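Phosphodiesterase (Trypanosoma brucei brucei, PDB 5H2Q) is a helical phosphodiesterase of the HD superfamily that holds a zinc ion and a magnesium ion. Local coordinates at residues Val16-Phe21 against Ala48-Arg53. Numbering follows the deposited sequence.
Sequences VLRIEF and AAIAYR
Water 1 sits where the two segments meet, gripped by three groups: it accepts from NE of R53 and lies within hydrogen-bonding distance of V16 O (2.9 Å) and I19 O (2.6 Å), sharing its protons among the acceptors in reach. It plugs the turn with which helix 10-17 ends, where I19 N still bonds back to V16 O, and fastens that turn to helix 43-58 in the N-terminal part of this all-helical phosphodiesterase, about 19 Å from the centre of the chain to the centre of the contact. The same arginine closes the gap a second time, NH1 giving a hydrogen bond to L17 O at 2.7 Å. That oxygen lies almost in the guanidinium plane and the nitrogen in the carbonyl plane, although the N-H...O angle of 146° is bent. Bent at chi2 (-58°), the R53 chain leads out from its helix to the 16-21 side, where Y52 CE2 stands over the centre of one guanidinium face and CG of E20 over the opposite face, nearer the rim. Contacts on both faces and bonds at two nitrogens should restrict its rotation; the E20 carboxylate, not in contact, probably adds a mild attraction.

Beside these polar bonds the two segments pack through small side chains. CB of A49 meets CB of I19 at 3.6 Å, while in V16 a chi1 of 173° swings CG1 away from its own N and against A49 N, with CG2 set on A48 CB. V16 also reaches L72 and L76 of helix 68-80, so three helices come together here. L17 presses CD2 against the hydroxyl end of Y52. After the turn, F21 swings back to the helix: its ring has the A49 carbonyl at its edge. The side chains of F21 and I50, whose other neighbours include L33 and A36, cross at about a right angle, CG1 of I50 lying 3.6 Å from CZ of F21.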
ATOM      1  N   VAL A  16      -2.330   7.862  20.857  1.00 18.34           N
ATOM      2  CA  VAL A  16      -1.416   7.121  19.969  1.00 16.25           C
ATOM      3  C   VAL A  16      -0.004   7.084  20.529  1.00 19.29           C
ATOM      4  O   VAL A  16       0.609   6.024  20.532  1.00 17.46           O
ATOM      5  CB  VAL A  16      -1.431   7.676  18.526  1.00 18.37           C
ATOM      6  CG1 VAL A  16      -0.351   7.017  17.669  1.00 17.08           C
ATOM      7  CG2 VAL A  16      -2.808   7.504  17.887  1.00 18.48           C
ATOM      8  N   LEU A  17       0.504   8.254  20.987  1.00 18.55           N
ATOM      9  CA  LEU A  17       1.859   8.485  21.503  1.00 20.99           C
ATOM     10  C   LEU A  17       2.226   7.494  22.591  1.00 26.12           C
ATOM     11  O   LEU A  17       3.347   7.014  22.631  1.00 26.39           O
ATOM     12  CB  LEU A  17       1.989   9.919  22.087  1.00 22.30           C
ATOM     13  CG  LEU A  17       2.566  11.019  21.201  1.00 29.47           C
ATOM     14  CD1 LEU A  17       2.161  12.388  21.713  1.00 29.83           C
ATOM     15  CD2 LEU A  17       4.100  10.950  21.122  1.00 34.76           C
ATOM     16  N   ARG A  18       1.258   7.202  23.458  1.00 24.13           N
ATOM     17  CA  ARG A  18       1.396   6.337  24.620  1.00 25.24           C
ATOM     18  C   ARG A  18       1.495   4.842  24.295  1.00 26.19           C
ATOM     19  O   ARG A  18       1.749   4.075  25.225  1.00 26.52           O
ATOM     20  CB  ARG A  18       0.242   6.633  25.603  1.00 26.36           C
ATOM     21  CG  ARG A  18       0.664   7.467  26.832  1.00 43.79           C
ATOM     22  CD  ARG A  18       1.227   8.846  26.516  1.00 62.12           C
ATOM     23  NE  ARG A  18       1.366   9.675  27.717  1.00 75.92           N
ATOM     24  CZ  ARG A  18       0.419  10.484  28.189  1.00 92.66           C
ATOM     25  NH1 ARG A  18      -0.754  10.578  27.572  1.00 79.55           N
ATOM     26  NH2 ARG A  18       0.637  11.201  29.283  1.00 80.27           N
ATOM     27  N   ILE A  19       1.384   4.418  23.004  1.00 17.18           N
ATOM     28  CA  ILE A  19       1.445   2.979  22.690  1.00 15.44           C
ATOM     29  C   ILE A  19       2.851   2.511  22.267  1.00 22.05           C
ATOM     30  O   ILE A  19       3.434   3.038  21.320  1.00 22.89           O
ATOM     31  CB  ILE A  19       0.355   2.600  21.646  1.00 16.76           C
ATOM     32  CG1 ILE A  19      -1.067   2.998  22.124  1.00 16.58           C
ATOM     33  CG2 ILE A  19       0.437   1.108  21.224  1.00 16.40           C
ATOM     34  CD1 ILE A  19      -2.112   2.945  21.033  1.00 18.34           C
ATOM     35  N   GLU A  20       3.366   1.469  22.929  1.00 18.43           N
ATOM     36  CA  GLU A  20       4.688   0.937  22.599  1.00 18.17           C
ATOM     37  C   GLU A  20       4.633  -0.569  22.347  1.00 19.90           C
ATOM     38  O   GLU A  20       3.661  -1.214  22.765  1.00 19.60           O
ATOM     39  CB  GLU A  20       5.727   1.328  23.670  1.00 19.93           C
ATOM     40  CG  GLU A  20       6.237   2.749  23.496  1.00 38.26           C
ATOM     41  CD  GLU A  20       7.333   3.173  24.455  1.00 60.68           C
ATOM     42  OE1 GLU A  20       8.500   2.780  24.233  1.00 60.37           O
ATOM     43  OE2 GLU A  20       7.034   3.942  25.397  1.00 51.27           O
ATOM     44  N   PHE A  21       5.671  -1.132  21.685  1.00 15.24           N
ATOM     45  CA  PHE A  21       5.685  -2.550  21.315  1.00 14.85           C
ATOM     46  C   PHE A  21       6.990  -3.229  21.734  1.00 19.40           C
ATOM     47  O   PHE A  21       7.673  -3.773  20.877  1.00 18.81           O
ATOM     48  CB  PHE A  21       5.462  -2.720  19.799  1.00 15.98           C
ATOM     49  CG  PHE A  21       4.251  -1.972  19.289  1.00 16.58           C
ATOM     50  CD1 PHE A  21       2.973  -2.480  19.470  1.00 19.14           C
ATOM     51  CD2 PHE A  21       4.394  -0.766  18.600  1.00 17.33           C
ATOM     52  CE1 PHE A  21       1.852  -1.771  19.022  1.00 19.56           C
ATOM     53  CE2 PHE A  21       3.268  -0.051  18.173  1.00 18.46           C
ATOM     54  CZ  PHE A  21       2.008  -0.556  18.396  1.00 16.74           C
ATOM     55  N   ALA A  48      -2.114   3.320  14.051  1.00 12.81           N
ATOM     56  CA  ALA A  48      -1.351   4.571  13.935  1.00 12.77           C
ATOM     57  C   ALA A  48      -0.021   4.469  14.707  1.00 15.93           C
ATOM     58  O   ALA A  48       1.014   4.893  14.191  1.00 14.26           O
ATOM     59  CB  ALA A  48      -2.183   5.753  14.432  1.00 14.39           C
ATOM     60  N   ALA A  49      -0.035   3.890  15.930  1.00 13.31           N
ATOM     61  CA  ALA A  49       1.220   3.729  16.692  1.00 12.11           C
ATOM     62  C   ALA A  49       2.216   2.780  15.978  1.00 14.44           C
ATOM     63  O   ALA A  49       3.426   2.984  16.087  1.00 12.81           O
ATOM     64  CB  ALA A  49       0.930   3.223  18.100  1.00 12.80           C
ATOM     65  N   ILE A  50       1.716   1.760  15.233  1.00 11.90           N
ATOM     66  CA  ILE A  50       2.624   0.860  14.511  1.00 11.76           C
ATOM     67  C   ILE A  50       3.389   1.656  13.484  1.00 14.70           C
ATOM     68  O   ILE A  50       4.598   1.571  13.454  1.00 13.10           O
ATOM     69  CB  ILE A  50       1.893  -0.361  13.878  1.00 13.06           C
ATOM     70  CG1 ILE A  50       1.500  -1.353  14.967  1.00 12.83           C
ATOM     71  CG2 ILE A  50       2.795  -1.093  12.822  1.00 11.98           C
ATOM     72  CD1 ILE A  50       0.353  -2.246  14.570  1.00 13.58           C
ATOM     73  N   ALA A  51       2.683   2.468  12.665  1.00 12.22           N
ATOM     74  CA  ALA A  51       3.354   3.270  11.656  1.00 12.55           C
ATOM     75  C   ALA A  51       4.294   4.305  12.315  1.00 15.46           C
ATOM     76  O   ALA A  51       5.427   4.473  11.893  1.00 12.87           O
ATOM     77  CB  ALA A  51       2.317   3.966  10.797  1.00 13.30           C
ATOM     78  N   TYR A  52       3.837   4.926  13.407  1.00 12.58           N
ATOM     79  CA  TYR A  52       4.616   5.948  14.118  1.00 12.06           C
ATOM     80  C   TYR A  52       5.912   5.369  14.689  1.00 14.93           C
ATOM     81  O   TYR A  52       6.979   5.895  14.399  1.00 13.18           O
ATOM     82  CB  TYR A  52       3.741   6.560  15.227  1.00 12.73           C
ATOM     83  CG  TYR A  52       4.393   7.664  16.033  1.00 13.11           C
ATOM     84  CD1 TYR A  52       4.730   8.879  15.440  1.00 14.06           C
ATOM     85  CD2 TYR A  52       4.541   7.547  17.413  1.00 15.46           C
ATOM     86  CE1 TYR A  52       5.302   9.910  16.179  1.00 15.74           C
ATOM     87  CE2 TYR A  52       5.119   8.570  18.164  1.00 16.46           C
ATOM     88  CZ  TYR A  52       5.480   9.756  17.545  1.00 20.11           C
ATOM     89  OH  TYR A  52       6.055  10.763  18.277  1.00 22.65           O
ATOM     90  N   ARG A  53       5.816   4.271  15.462  1.00 12.87           N
ATOM     91  CA  ARG A  53       6.984   3.641  16.063  1.00 12.88           C
ATOM     92  C   ARG A  53       7.891   2.987  15.046  1.00 16.32           C
ATOM     93  O   ARG A  53       9.111   3.019  15.216  1.00 16.40           O
ATOM     94  CB  ARG A  53       6.569   2.672  17.179  1.00 12.82           C
ATOM     95  CG  ARG A  53       5.871   3.339  18.350  1.00 18.13           C
ATOM     96  CD  ARG A  53       6.744   4.418  18.975  1.00 19.23           C
ATOM     97  NE  ARG A  53       6.045   5.188  20.004  1.00 27.88           N
ATOM     98  CZ  ARG A  53       6.607   6.157  20.723  1.00 48.01           C
ATOM     99  NH1 ARG A  53       5.906   6.796  21.650  1.00 38.13           N
ATOM    100  NH2 ARG A  53       7.877   6.491  20.523  1.00 32.20           N
TER
HETATM  101  O   HOH W   1       3.203   5.110  19.742  1.00 21.64           O